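Long-range contacts in foldase protein PrsA 2 (Bacillus anthracis, PDB 6VJ4), which catalyses cis-trans isomerisation of peptidyl-proline bonds, helps secreted proteins to fold outside the cell after translocation and is important for secretion of the protective antigen: residues I33-I38 with K80-F85; K40-S45 with N90-Q95. One frame throughout, in Å; residues are numbered along the deposited sequence.

Interaction 1 (I33-I38 with K80-F85); sequences IAQDVI and KNQIKF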
ATOM      1  N   ILE A  33      -5.347   5.371  -1.592  1.00 73.57           N
ATOM      2  CA  ILE A  33      -4.188   5.102  -0.755  1.00 73.12           C
ATOM      3  C   ILE A  33      -3.146   6.216  -0.917  1.00 72.69           C
ATOM      4  O   ILE A  33      -2.761   6.818   0.113  1.00 65.98           O
ATOM      5  CB  ILE A  33      -3.604   3.712  -1.081  1.00 74.26           C
ATOM      6  CG1 ILE A  33      -4.585   2.604  -0.689  1.00 75.34           C
ATOM      7  CG2 ILE A  33      -2.243   3.528  -0.423  1.00 75.61           C
ATOM      8  CD1 ILE A  33      -4.107   1.210  -1.004  1.00 77.90           C
ATOM      9  N   ALA A  34      -2.704   6.469  -2.154  1.00 71.57           N
ATOM     10  CA  ALA A  34      -1.680   7.505  -2.431  1.00 70.92           C
ATOM     11  C   ALA A  34      -2.105   8.839  -1.806  1.00 70.70           C
ATOM     12  O   ALA A  34      -1.240   9.517  -1.207  1.00 68.47           O
ATOM     13  CB  ALA A  34      -1.470   7.638  -3.919  1.00 73.99           C
ATOM     14  N   GLN A  35      -3.392   9.183  -1.923  1.00 70.28           N
ATOM     15  CA  GLN A  35      -3.923  10.459  -1.372  1.00 71.83           C
ATOM     16  C   GLN A  35      -3.969  10.379   0.159  1.00 72.06           C
ATOM     17  O   GLN A  35      -3.683  11.407   0.804  1.00 68.15           O
ATOM     18  CB  GLN A  35      -5.300  10.779  -1.964  1.00 78.87           C
ATOM     19  CG  GLN A  35      -5.267  11.092  -3.458  1.00 81.08           C
ATOM     20  CD  GLN A  35      -6.579  11.617  -3.991  1.00 84.71           C
ATOM     21  OE1 GLN A  35      -7.561  11.764  -3.265  1.00 88.73           O
ATOM     22  NE2 GLN A  35      -6.599  11.918  -5.279  1.00 83.93           N
ATOM     23  N   ASP A  36      -4.297   9.207   0.713  1.00 67.08           N
ATOM     24  CA  ASP A  36      -4.378   9.048   2.194  1.00 73.71           C
ATOM     25  C   ASP A  36      -2.999   9.261   2.831  1.00 68.35           C
ATOM     26  O   ASP A  36      -2.942   9.894   3.902  1.00 69.63           O
ATOM     27  CB  ASP A  36      -4.958   7.687   2.594  1.00 77.84           C
ATOM     28  CG  ASP A  36      -6.476   7.623   2.555  1.00 83.93           C
ATOM     29  OD1 ASP A  36      -7.068   8.228   1.633  1.00 89.11           O
ATOM     30  OD2 ASP A  36      -7.058   6.988   3.460  1.00 91.06           O
ATOM     31  N   VAL A  37      -1.940   8.730   2.215  1.00 65.62           N
ATOM     32  CA  VAL A  37      -0.558   8.877   2.765  1.00 63.37           C
ATOM     33  C   VAL A  37      -0.189  10.366   2.800  1.00 58.76           C
ATOM     34  O   VAL A  37       0.242  10.836   3.868  1.00 59.60           O
ATOM     35  CB  VAL A  37       0.462   8.061   1.948  1.00 64.28           C
ATOM     36  CG1 VAL A  37       1.894   8.327   2.393  1.00 63.04           C
ATOM     37  CG2 VAL A  37       0.156   6.572   2.000  1.00 65.71           C
ATOM     38  N   ILE A  38      -0.380  11.077   1.685  1.00 55.17           N
ATOM     39  CA  ILE A  38      -0.023  12.527   1.602  1.00 52.25           C
ATOM     40  C   ILE A  38      -0.916  13.353   2.534  1.00 51.84           C
ATOM     41  O   ILE A  38      -0.363  14.155   3.315  1.00 50.01           O
ATOM     42  CB  ILE A  38      -0.117  13.018   0.145  1.00 52.75           C
ATOM     43  CG1 ILE A  38       0.832  12.232  -0.760  1.00 55.38           C
ATOM     44  CG2 ILE A  38       0.117  14.519   0.051  1.00 52.22           C
ATOM     45  CD1 ILE A  38       2.271  12.226  -0.290  1.00 57.54           C
ATOM     46  N   LYS A  80     -13.866  17.935  -3.535  1.00 58.96           N
ATOM     47  CA  LYS A  80     -13.286  18.335  -2.224  1.00 58.16           C
ATOM     48  C   LYS A  80     -12.084  17.437  -1.903  1.00 60.10           C
ATOM     49  O   LYS A  80     -11.020  17.984  -1.533  1.00 54.56           O
ATOM     50  CB  LYS A  80     -14.350  18.260  -1.123  1.00 63.12           C
ATOM     51  CG  LYS A  80     -13.875  18.697   0.256  1.00 67.51           C
ATOM     52  CD  LYS A  80     -14.936  18.653   1.333  1.00 70.37           C
ATOM     53  CE  LYS A  80     -14.387  19.025   2.696  1.00 71.40           C
ATOM     54  NZ  LYS A  80     -15.429  18.979   3.749  1.00 75.21           N
ATOM     55  N   ASN A  81     -12.243  16.115  -2.038  1.00 59.77           N
ATOM     56  CA  ASN A  81     -11.118  15.180  -1.762  1.00 61.18           C
ATOM     57  C   ASN A  81      -9.952  15.469  -2.711  1.00 58.19           C
ATOM     58  O   ASN A  81      -8.803  15.276  -2.277  1.00 53.80           O
ATOM     59  CB  ASN A  81     -11.532  13.707  -1.850  1.00 64.90           C
ATOM     60  CG  ASN A  81     -12.268  13.226  -0.619  1.00 70.09           C
ATOM     61  OD1 ASN A  81     -12.285  13.904   0.407  1.00 72.92           O
ATOM     62  ND2 ASN A  81     -12.859  12.044  -0.702  1.00 73.76           N
ATOM     63  N   GLN A  82     -10.232  15.921  -3.941  1.00 57.32           N
ATOM     64  CA  GLN A  82      -9.137  16.216  -4.909  1.00 59.43           C
ATOM     65  C   GLN A  82      -8.453  17.528  -4.499  1.00 57.60           C
ATOM     66  O   GLN A  82      -7.224  17.640  -4.691  1.00 57.51           O
ATOM     67  CB  GLN A  82      -9.644  16.299  -6.354  1.00 63.11           C
ATOM     68  CG  GLN A  82     -10.393  15.063  -6.852  1.00 67.99           C
ATOM     69  CD  GLN A  82      -9.633  13.762  -6.743  1.00 72.16           C
ATOM     70  OE1 GLN A  82      -8.823  13.554  -5.843  1.00 78.64           O
ATOM     71  NE2 GLN A  82      -9.926  12.845  -7.651  1.00 75.77           N
ATOM     72  N   ILE A  83      -9.230  18.482  -3.975  1.00 54.94           N
ATOM     73  CA  ILE A  83      -8.675  19.782  -3.493  1.00 56.34           C
ATOM     74  C   ILE A  83      -7.852  19.516  -2.225  1.00 55.01           C
ATOM     75  O   ILE A  83      -6.734  20.063  -2.120  1.00 52.04           O
ATOM     76  CB  ILE A  83      -9.794  20.819  -3.267  1.00 58.58           C
ATOM     77  CG1 ILE A  83     -10.337  21.334  -4.603  1.00 60.38           C
ATOM     78  CG2 ILE A  83      -9.312  21.960  -2.383  1.00 60.59           C
ATOM     79  CD1 ILE A  83     -11.214  22.562  -4.494  1.00 63.38           C
ATOM     80  N   LYS A  84      -8.380  18.698  -1.311  1.00 52.86           N
ATOM     81  CA  LYS A  84      -7.638  18.335  -0.077  1.00 55.09           C
ATOM     82  C   LYS A  84      -6.280  17.752  -0.492  1.00 54.48           C
ATOM     83  O   LYS A  84      -5.258  18.147   0.107  1.00 52.77           O
ATOM     84  CB  LYS A  84      -8.480  17.370   0.764  1.00 58.04           C
ATOM     85  CG  LYS A  84      -7.850  16.877   2.062  1.00 63.23           C
ATOM     86  CD  LYS A  84      -8.785  15.977   2.860  1.00 67.33           C
ATOM     87  CE  LYS A  84      -8.126  15.300   4.043  1.00 73.80           C
ATOM     88  NZ  LYS A  84      -7.604  16.280   5.029  1.00 76.68           N
ATOM     89  N   PHE A  85      -6.265  16.894  -1.517  1.00 52.77           N
ATOM     90  CA  PHE A  85      -5.000  16.275  -1.996  1.00 53.85           C
ATOM     91  C   PHE A  85      -4.066  17.347  -2.574  1.00 55.23           C
ATOM     92  O   PHE A  85      -2.867  17.365  -2.202  1.00 51.74           O
ATOM     93  CB  PHE A  85      -5.283  15.185  -3.033  1.00 56.00           C
ATOM     94  CG  PHE A  85      -4.041  14.584  -3.639  1.00 58.08           C
ATOM     95  CD1 PHE A  85      -3.266  13.685  -2.921  1.00 60.03           C
ATOM     96  CD2 PHE A  85      -3.634  14.930  -4.919  1.00 59.40           C
ATOM     97  CE1 PHE A  85      -2.119  13.138  -3.475  1.00 63.06           C
ATOM     98  CE2 PHE A  85      -2.488  14.380  -5.473  1.00 60.83           C
ATOM     99  CZ  PHE A  85      -1.732  13.486  -4.751  1.00 62.07           C
TER
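The amide NE2 of Gln35 donates to OE1 of Gln82 across 2.8 Å, meeting a lone pair in the plane of the acceptor carbonyl, with an N-H...O angle of 153°. The two side chains cross at about a right angle and their amide planes are steeply turned against each other. Gln82 reaches this position by a bend at chi2 that turns CD back toward the partner helix, while its own NE2 is bonded to Glu31, one turn earlier on the helix of Gln35. That second bond is consistent with the Gln82 amide turning its oxygen to Gln35. Between the helices lies the ring of Phe85. Gln35 runs extended beyond CG, its CG 3.3 Å from Phe85 CD1 and its NE2 over one face of the ring, the amide inclined by 20° to the ring plane. The contact lies in the all-helical foldase domain, built from helices at both ends of the chain (28-41 and 76-95 with 223-236), while the four-stranded antiparallel sheet belongs to the parvulin-type isomerase domain. It joins helix 28-41 to helix 76-95, whose segments here have axes 10.3 Å apart at an angle of 49°. Farther along the ring, Ile38 CG1 approaches Phe85 CE1 obliquely at 4.1 Å. Ile38 also packs on Leu230 and Glu233 of helix 223-236, and Val37 and Asp36 touch Leu29 and Met32 of the second subunit.

Interaction 2 (K40-S45 with N90-Q95); sequences KKYKVS and NKAIKQ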
ATOM      1  N   LYS A  40      -2.515  12.518   5.153  1.00 57.55           N
ATOM      2  CA  LYS A  40      -2.319  12.222   6.599  1.00 63.81           C
ATOM      3  C   LYS A  40      -1.026  12.888   7.088  1.00 60.84           C
ATOM      4  O   LYS A  40      -1.044  13.444   8.208  1.00 59.41           O
ATOM      5  CB  LYS A  40      -2.252  10.714   6.868  1.00 67.08           C
ATOM      6  CG  LYS A  40      -2.126  10.336   8.340  1.00 77.04           C
ATOM      7  CD  LYS A  40      -1.897   8.858   8.586  1.00 81.66           C
ATOM      8  CE  LYS A  40      -1.825   8.508  10.058  1.00 87.68           C
ATOM      9  NZ  LYS A  40      -3.116   8.750  10.744  1.00 94.19           N
ATOM     10  N   LYS A  41       0.046  12.820   6.292  1.00 57.58           N
ATOM     11  CA  LYS A  41       1.363  13.379   6.714  1.00 58.08           C
ATOM     12  C   LYS A  41       1.376  14.907   6.590  1.00 55.93           C
ATOM     13  O   LYS A  41       1.916  15.568   7.502  1.00 56.53           O
ATOM     14  CB  LYS A  41       2.509  12.782   5.891  1.00 58.51           C
ATOM     15  CG  LYS A  41       3.886  13.291   6.296  1.00 62.16           C
ATOM     16  CD  LYS A  41       5.046  12.613   5.615  1.00 65.85           C
ATOM     17  CE  LYS A  41       6.373  13.179   6.078  1.00 70.45           C
ATOM     18  NZ  LYS A  41       7.520  12.565   5.367  1.00 75.51           N
ATOM     19  N   TYR A  42       0.840  15.441   5.490  1.00 53.41           N
ATOM     20  CA  TYR A  42       0.836  16.907   5.245  1.00 51.84           C
ATOM     21  C   TYR A  42      -0.581  17.433   5.468  1.00 52.93           C
ATOM     22  O   TYR A  42      -1.335  17.620   4.495  1.00 50.31           O
ATOM     23  CB  TYR A  42       1.397  17.181   3.852  1.00 49.69           C
ATOM     24  CG  TYR A  42       2.784  16.624   3.663  1.00 52.03           C
ATOM     25  CD1 TYR A  42       3.891  17.311   4.133  1.00 51.54           C
ATOM     26  CD2 TYR A  42       2.988  15.393   3.063  1.00 51.21           C
ATOM     27  CE1 TYR A  42       5.170  16.802   3.988  1.00 53.00           C
ATOM     28  CE2 TYR A  42       4.263  14.877   2.898  1.00 55.11           C
ATOM     29  CZ  TYR A  42       5.359  15.584   3.365  1.00 53.59           C
ATOM     30  OH  TYR A  42       6.626  15.097   3.218  1.00 57.90           O
ATOM     31  N   LYS A  43      -0.889  17.715   6.731  1.00 51.97           N
ATOM     32  CA  LYS A  43      -2.252  18.110   7.169  1.00 57.19           C
ATOM     33  C   LYS A  43      -2.604  19.529   6.721  1.00 57.51           C
ATOM     34  O   LYS A  43      -1.769  20.444   6.865  1.00 54.05           O
ATOM     35  CB  LYS A  43      -2.375  17.984   8.692  1.00 62.31           C
ATOM     36  CG  LYS A  43      -2.442  16.551   9.204  1.00 68.26           C
ATOM     37  CD  LYS A  43      -2.529  16.429  10.708  1.00 73.99           C
ATOM     38  CE  LYS A  43      -2.913  15.035  11.158  1.00 79.73           C
ATOM     39  NZ  LYS A  43      -2.024  13.999  10.580  1.00 77.66           N
ATOM     40  N   VAL A  44      -3.828  19.668   6.213  1.00 53.66           N
ATOM     41  CA  VAL A  44      -4.443  20.961   5.803  1.00 54.75           C
ATOM     42  C   VAL A  44      -5.813  21.018   6.491  1.00 57.06           C
ATOM     43  O   VAL A  44      -6.467  19.958   6.572  1.00 55.86           O
ATOM     44  CB  VAL A  44      -4.545  21.065   4.271  1.00 56.13           C
ATOM     45  CG1 VAL A  44      -5.280  22.320   3.829  1.00 58.02           C
ATOM     46  CG2 VAL A  44      -3.170  20.984   3.622  1.00 55.50           C
ATOM     47  N   SER A  45      -6.203  22.187   7.005  1.00 59.96           N
ATOM     48  CA  SER A  45      -7.493  22.340   7.733  1.00 62.70           C
ATOM     49  C   SER A  45      -8.675  22.256   6.764  1.00 63.32           C
ATOM     50  O   SER A  45      -8.524  22.696   5.607  1.00 61.97           O
ATOM     51  CB  SER A  45      -7.531  23.645   8.484  1.00 62.61           C
ATOM     52  OG  SER A  45      -7.562  24.740   7.578  1.00 60.97           O
ATOM     53  N   ASN A  90       0.795  20.459  -2.219  1.00 50.25           N
ATOM     54  CA  ASN A  90       1.452  21.754  -2.290  1.00 50.84           C
ATOM     55  C   ASN A  90       2.283  21.969  -1.026  1.00 50.61           C
ATOM     56  O   ASN A  90       3.408  22.484  -1.143  1.00 46.19           O
ATOM     57  CB  ASN A  90       0.469  22.918  -2.445  1.00 54.30           C
ATOM     58  CG  ASN A  90      -0.130  23.022  -3.831  1.00 56.15           C
ATOM     59  OD1 ASN A  90       0.240  22.271  -4.732  1.00 57.01           O
ATOM     60  ND2 ASN A  90      -1.039  23.967  -4.013  1.00 60.13           N
ATOM     61  N   LYS A  91       1.729  21.598   0.130  1.00 46.91           N
ATOM     62  CA  LYS A  91       2.435  21.762   1.427  1.00 46.54           C
ATOM     63  C   LYS A  91       3.653  20.831   1.451  1.00 44.53           C
ATOM     64  O   LYS A  91       4.719  21.268   1.937  1.00 44.31           O
ATOM     65  CB  LYS A  91       1.475  21.479   2.589  1.00 48.62           C
ATOM     66  CG  LYS A  91       2.060  21.662   3.981  1.00 51.58           C
ATOM     67  CD  LYS A  91       1.092  21.322   5.098  1.00 55.97           C
ATOM     68  CE  LYS A  91       1.705  21.457   6.477  1.00 59.97           C
ATOM     69  NZ  LYS A  91       0.753  21.076   7.546  1.00 63.32           N
ATOM     70  N   ALA A  92       3.501  19.610   0.928  1.00 43.88           N
ATOM     71  CA  ALA A  92       4.604  18.619   0.886  1.00 45.52           C
ATOM     72  C   ALA A  92       5.739  19.133  -0.017  1.00 45.98           C
ATOM     73  O   ALA A  92       6.923  18.973   0.350  1.00 43.51           O
ATOM     74  CB  ALA A  92       4.086  17.299   0.387  1.00 46.94           C
ATOM     75  N   ILE A  93       5.383  19.698  -1.167  1.00 46.35           N
ATOM     76  CA  ILE A  93       6.406  20.224  -2.119  1.00 49.26           C
ATOM     77  C   ILE A  93       7.098  21.425  -1.466  1.00 49.65           C
ATOM     78  O   ILE A  93       8.331  21.536  -1.596  1.00 47.54           O
ATOM     79  CB  ILE A  93       5.767  20.561  -3.482  1.00 52.67           C
ATOM     80  CG1 ILE A  93       5.179  19.307  -4.137  1.00 55.67           C
ATOM     81  CG2 ILE A  93       6.769  21.247  -4.401  1.00 54.62           C
ATOM     82  CD1 ILE A  93       4.345  19.580  -5.361  1.00 57.30           C
ATOM     83  N   LYS A  94       6.336  22.268  -0.767  1.00 47.34           N
ATOM     84  CA  LYS A  94       6.936  23.447  -0.090  1.00 49.91           C
ATOM     85  C   LYS A  94       7.896  22.965   1.004  1.00 48.91           C
ATOM     86  O   LYS A  94       8.963  23.579   1.154  1.00 49.33           O
ATOM     87  CB  LYS A  94       5.842  24.370   0.459  1.00 53.76           C
ATOM     88  CG  LYS A  94       6.350  25.644   1.116  1.00 58.89           C
ATOM     89  CD  LYS A  94       5.287  26.697   1.351  1.00 63.85           C
ATOM     90  CE  LYS A  94       5.883  28.005   1.837  1.00 68.95           C
ATOM     91  NZ  LYS A  94       4.860  29.062   2.013  1.00 73.33           N
ATOM     92  N   GLN A  95       7.550  21.889   1.720  1.00 43.99           N
ATOM     93  CA  GLN A  95       8.435  21.374   2.798  1.00 45.80           C
ATOM     94  C   GLN A  95       9.601  20.574   2.206  1.00 42.96           C
ATOM     95  O   GLN A  95      10.600  20.420   2.915  1.00 44.73           O
ATOM     96  CB  GLN A  95       7.631  20.556   3.810  1.00 47.19           C
ATOM     97  CG  GLN A  95       6.677  21.422   4.620  1.00 51.09           C
ATOM     98  CD  GLN A  95       5.850  20.655   5.622  1.00 53.05           C
ATOM     99  OE1 GLN A  95       4.903  21.185   6.194  1.00 57.33           O
ATOM    100  NE2 GLN A  95       6.210  19.405   5.857  1.00 53.94           N
TER
HETATM  101  O   HOH W   1       8.189  17.106   1.709  1.00 48.64           O
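Tyr42 packs its ring on Ala92, and its side chain can be followed outward from CB, which lies 4.3 Å from CD of Lys91. CB points toward helix 76-95, and chi1 of -57° sets CG beside the backbone N, 3.6 Å from Ala92 CB. The Ala92 methyl sits over the ring centre, a CH-pi contact with CB 3.4 Å from the centroid and 8° off the normal; CD2 and CE2 are its nearest ring atoms. On the opposite face CG of Lys41 lies offset toward the rim. CE1 meets Gln95 NE2 at the ring edge, near the ring plane, at 3.4 Å. At the tip, OH accepts from a water that also donates to Ala92 O (2.6 Å), and is hydrogen-bonded to Glu233, which pairs with Lys41 as well. Past the tyrosine backbone, the extended chain of Lys91 carries NZ to the carbonyl O of Lys43, donating in the carbonyl plane at 2.7 Å. Tyr42 is where the chain leaves helix 28-41, and Ser45 caps the start of helix 46-60; this linker is laid against the C-terminal turns of helix 76-95, with helix 223-236 at the tyrosine tip and helix 204-220 touching Asn90, Ile93 and Lys94.

Interactions 1 and 2 illustrate how helix 28-41 and the turn that follows it can be held to one long helix, 76-95, at two levels, their centres about 10 Å apart. In 33-38 with 80-85, helix meets helix; in interaction 2 the touching residues Tyr42 and Lys43 lie just past the end of helix 28-41. The segments alternate along the sequence, and the two contacts meet where Lys84 NZ packs 4.1 Å from Val44 O. Glu233 of helix 223-236 is common to both, touching Ile38 and bonding Tyr42. Both lie on the same side of the chain centre, about 23 and 19 Å from it, in the helical domain rather than the isomerase domain.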